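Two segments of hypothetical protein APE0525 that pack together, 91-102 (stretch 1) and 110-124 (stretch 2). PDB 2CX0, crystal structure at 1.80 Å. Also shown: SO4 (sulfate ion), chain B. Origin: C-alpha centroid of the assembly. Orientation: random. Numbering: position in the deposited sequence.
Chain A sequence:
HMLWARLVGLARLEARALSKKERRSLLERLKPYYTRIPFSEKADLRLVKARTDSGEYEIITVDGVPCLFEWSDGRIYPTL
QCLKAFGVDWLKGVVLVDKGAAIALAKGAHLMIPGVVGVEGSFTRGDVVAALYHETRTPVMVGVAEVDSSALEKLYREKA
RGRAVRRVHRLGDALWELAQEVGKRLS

Stretch 1 (91-102) LKGVVLVDKGAA
Stretch 2 110-124: HLMIPGVVGVEGSFT

The two segments form an antiparallel β-ladder, interrupted by one bulge and backed by an apolar cluster on one face. Strands 93-97 and 116-121 run at 151°, pairing Gly93 with Gly121, Val94 with Glu120, Val95 with Val119 and Leu96 with Gly118. Val94 N to Glu120 O (3.0 Å) and Glu120 N to Val94 O (2.9 Å) are hydrogen bonds, as is Leu96 N to Gly118 O (2.8 Å). At the bulge, where Val117 adopts phi/psi -126/0°, Leu96 O accepts from Val117 N (2.9 Å) and weakly from Gly118 N (3.4 Å), so Val97 pairs with Val116. Asp98 N to Gly115 O (3.0 Å) and Ser122 N to Lys92 O (3.1 Å) extend the ladder at its ends.

Val95 (t) lies on the face of Val119; its CG1 meets Val116 CG2 at 3.5 Å and Leu111 CD2 at 3.7 Å. Leu111 (t, p) also reaches Val97 (m). On the face of Val94 and Glu120, Leu96 (m, t) lies over Gly118, where a CB would sit tightly against Leu96 CD1. Gly93 leaves room for Phe123 (p), CA to CD2 3.6 Å, and Gly121 has phi/psi 88/-168°, which calls for glycine. Asp98 (p) caps the following helix, OD1 accepting from Ala101 N (2.9 Å), while a water bridges its OD2 (2.7 Å) to Pro114 O (3.1 Å).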

# COMPACT_ATOMS: atom_id res chain seq x y z
N LEU A 91 -10.44 1.13 -0.64
CA LEU A 91 -9.73 2.17 0.15
C LEU A 91 -10.67 3.33 0.36
O LEU A 91 -11.59 3.54 -0.44
CB LEU A 91 -8.52 2.68 -0.63
CG LEU A 91 -7.53 1.56 -1.02
CD1 LEU A 91 -6.41 2.25 -1.94
CD2 LEU A 91 -6.91 0.87 0.19
N LYS A 92 -10.45 4.11 1.42
CA LYS A 92 -11.32 5.29 1.67
C LYS A 92 -11.13 6.33 0.54
O LYS A 92 -12.04 7.08 0.19
CB LYS A 92 -10.94 5.89 2.99
CG LYS A 92 -11.42 5.02 4.15
CD LYS A 92 -11.26 5.75 5.46
CE LYS A 92 -11.76 4.92 6.64
NZ LYS A 92 -13.21 5.10 6.93
N GLY A 93 -9.92 6.38 -0.02
CA GLY A 93 -9.73 7.32 -1.11
C GLY A 93 -8.47 7.07 -1.93
O GLY A 93 -7.60 6.27 -1.56
N VAL A 94 -8.41 7.71 -3.08
CA VAL A 94 -7.22 7.62 -3.89
C VAL A 94 -7.00 9.06 -4.43
O VAL A 94 -7.96 9.84 -4.52
CB VAL A 94 -7.35 6.64 -5.08
CG1 VAL A 94 -7.46 5.18 -4.59
CG2 VAL A 94 -8.43 7.08 -5.95
N VAL A 95 -5.74 9.35 -4.79
CA VAL A 95 -5.35 10.66 -5.30
C VAL A 95 -4.72 10.38 -6.63
O VAL A 95 -3.83 9.51 -6.73
CB VAL A 95 -4.31 11.32 -4.35
CG1 VAL A 95 -3.81 12.62 -4.94
CG2 VAL A 95 -4.98 11.57 -2.95
N LEU A 96 -5.17 11.09 -7.66
CA LEU A 96 -4.64 10.90 -8.99
C LEU A 96 -3.54 11.91 -9.18
O LEU A 96 -3.67 13.06 -8.70
CB LEU A 96 -5.75 11.13 -10.02
CG LEU A 96 -7.00 10.28 -9.77
CD1 LEU A 96 -8.06 10.59 -10.84
CD2 LEU A 96 -6.61 8.79 -9.77
N VAL A 97 -2.47 11.51 -9.85
CA VAL A 97 -1.29 12.38 -10.00
C VAL A 97 -0.83 12.47 -11.44
O VAL A 97 -1.11 11.58 -12.27
CB VAL A 97 -0.09 11.88 -9.11
CG1 VAL A 97 -0.55 11.60 -7.67
CG2 VAL A 97 0.57 10.51 -9.72
N ASP A 98 -0.10 13.55 -11.74
CA ASP A 98 0.43 13.77 -13.07
C ASP A 98 1.64 12.87 -13.34
O ASP A 98 2.13 12.18 -12.45
CB ASP A 98 0.71 15.26 -13.34
CG ASP A 98 1.76 15.89 -12.43
OD1 ASP A 98 2.66 15.23 -11.93
OD2 ASP A 98 1.69 17.13 -12.26
N LYS A 99 2.12 12.85 -14.59
CA LYS A 99 3.22 11.98 -14.95
C LYS A 99 4.50 12.25 -14.16
O LYS A 99 5.14 11.35 -13.68
CB LYS A 99 3.54 12.06 -16.47
CG LYS A 99 4.74 11.20 -16.87
CD LYS A 99 5.08 11.39 -18.38
CE LYS A 99 4.13 10.62 -19.28
NZ LYS A 99 4.61 10.68 -20.71
N GLY A 100 4.89 13.52 -14.03
CA GLY A 100 6.11 13.82 -13.26
C GLY A 100 5.99 13.33 -11.80
O GLY A 100 6.98 12.86 -11.20
N ALA A 101 4.80 13.45 -11.22
CA ALA A 101 4.60 13.00 -9.85
C ALA A 101 4.61 11.48 -9.76
O ALA A 101 5.16 10.94 -8.79
CB ALA A 101 3.29 13.57 -9.23
N ALA A 102 4.03 10.79 -10.75
CA ALA A 102 4.01 9.31 -10.75
C ALA A 102 5.47 8.85 -10.80
O ALA A 102 5.87 7.96 -10.09
CB ALA A 102 3.26 8.75 -12.00
N HIS A 110 7.72 11.73 -1.49
CA HIS A 110 6.40 11.89 -0.92
C HIS A 110 5.61 12.62 -2.00
O HIS A 110 6.19 13.13 -2.98
CB HIS A 110 6.46 12.80 0.31
CG HIS A 110 7.11 12.16 1.49
ND1 HIS A 110 8.31 12.60 2.04
CD2 HIS A 110 6.76 11.06 2.20
CE1 HIS A 110 8.65 11.80 3.04
NE2 HIS A 110 7.73 10.86 3.16
N LEU A 111 4.29 12.64 -1.86
CA LEU A 111 3.45 13.32 -2.87
C LEU A 111 3.11 14.76 -2.44
O LEU A 111 2.49 14.99 -1.42
CB LEU A 111 2.15 12.52 -3.15
CG LEU A 111 1.09 13.21 -4.03
CD1 LEU A 111 1.72 13.48 -5.47
CD2 LEU A 111 -0.20 12.29 -4.10
N MSE A 112 3.58 15.73 -3.22
CA MSE A 112 3.24 17.12 -2.93
C MSE A 112 1.98 17.52 -3.73
O MSE A 112 1.70 17.03 -4.82
CB MSE A 112 4.42 18.00 -3.30
CG MSE A 112 5.78 17.45 -2.86
SE MSE A 112 5.90 17.30 -0.94
CE MSE A 112 6.03 19.08 -0.65
N ILE A 113 1.21 18.44 -3.16
CA ILE A 113 -0.01 18.93 -3.74
C ILE A 113 0.06 19.35 -5.23
O ILE A 113 -0.87 19.09 -6.00
CB ILE A 113 -0.52 20.10 -2.89
CG1 ILE A 113 -0.93 19.56 -1.49
CG2 ILE A 113 -1.77 20.78 -3.60
CD1 ILE A 113 -1.06 20.71 -0.42
N PRO A 114 1.16 19.99 -5.65
CA PRO A 114 1.21 20.40 -7.05
C PRO A 114 1.18 19.24 -8.05
O PRO A 114 0.87 19.48 -9.20
CB PRO A 114 2.51 21.19 -7.15
CG PRO A 114 2.65 21.78 -5.77
CD PRO A 114 2.29 20.55 -4.88
N GLY A 115 1.54 18.03 -7.64
CA GLY A 115 1.49 16.88 -8.56
C GLY A 115 0.11 16.21 -8.55
O GLY A 115 -0.14 15.26 -9.30
N VAL A 116 -0.83 16.71 -7.74
CA VAL A 116 -2.14 16.10 -7.69
C VAL A 116 -3.07 16.69 -8.74
O VAL A 116 -3.14 17.91 -8.87
CB VAL A 116 -2.78 16.28 -6.27
CG1 VAL A 116 -4.26 15.78 -6.29
CG2 VAL A 116 -1.93 15.52 -5.21
N VAL A 117 -3.81 15.82 -9.42
CA VAL A 117 -4.75 16.23 -10.46
C VAL A 117 -6.15 15.73 -10.25
O VAL A 117 -7.07 16.00 -11.07
CB VAL A 117 -4.29 15.75 -11.87
CG1 VAL A 117 -2.88 16.40 -12.24
CG2 VAL A 117 -4.16 14.19 -11.89
N GLY A 118 -6.37 15.00 -9.18
CA GLY A 118 -7.72 14.47 -8.95
C GLY A 118 -7.81 13.79 -7.61
O GLY A 118 -6.77 13.33 -7.06
N VAL A 119 -9.00 13.81 -7.04
CA VAL A 119 -9.24 13.16 -5.74
C VAL A 119 -10.50 12.29 -5.83
O VAL A 119 -11.52 12.74 -6.38
CB VAL A 119 -9.47 14.15 -4.63
CG1 VAL A 119 -9.88 13.40 -3.35
CG2 VAL A 119 -8.22 15.02 -4.42
N GLU A 120 -10.45 11.06 -5.31
CA GLU A 120 -11.61 10.21 -5.33
C GLU A 120 -11.86 9.68 -3.95
O GLU A 120 -10.90 9.39 -3.18
CB GLU A 120 -11.42 9.00 -6.27
CG GLU A 120 -11.46 9.34 -7.74
CD GLU A 120 -11.02 8.21 -8.66
OE1 GLU A 120 -10.90 7.04 -8.23
OE2 GLU A 120 -10.81 8.50 -9.86
N GLY A 121 -13.14 9.50 -3.64
CA GLY A 121 -13.45 8.97 -2.32
C GLY A 121 -13.58 10.09 -1.30
O GLY A 121 -13.63 11.27 -1.67
N SER A 122 -13.61 9.71 -0.02
CA SER A 122 -13.77 10.66 1.08
C SER A 122 -12.83 10.21 2.19
O SER A 122 -12.85 9.05 2.60
CB SER A 122 -15.23 10.61 1.54
OG SER A 122 -15.43 11.52 2.60
N PHE A 123 -11.96 11.09 2.68
CA PHE A 123 -11.03 10.68 3.70
C PHE A 123 -10.57 11.88 4.50
O PHE A 123 -10.74 13.05 4.05
CB PHE A 123 -9.81 9.96 3.09
CG PHE A 123 -9.11 10.72 2.01
CD1 PHE A 123 -8.14 11.68 2.30
CD2 PHE A 123 -9.42 10.44 0.67
CE1 PHE A 123 -7.48 12.36 1.24
CE2 PHE A 123 -8.78 11.10 -0.36
CZ PHE A 123 -7.81 12.06 -0.08
N THR A 124 -10.00 11.61 5.66
CA THR A 124 -9.50 12.71 6.46
C THR A 124 -8.00 12.54 6.66
O THR A 124 -7.45 11.47 6.38
CB THR A 124 -10.23 12.75 7.86
OG1 THR A 124 -10.01 11.51 8.52
CG2 THR A 124 -11.71 12.92 7.68
S SO4 B . 0.94 15.08 -17.35
O1 SO4 B . 1.76 16.12 -16.70
O2 SO4 B . 1.62 14.70 -18.60
O3 SO4 B . 0.68 13.87 -16.53
O4 SO4 B . -0.33 15.69 -17.71
O HOH W 1 -0.19 19.00 -12.08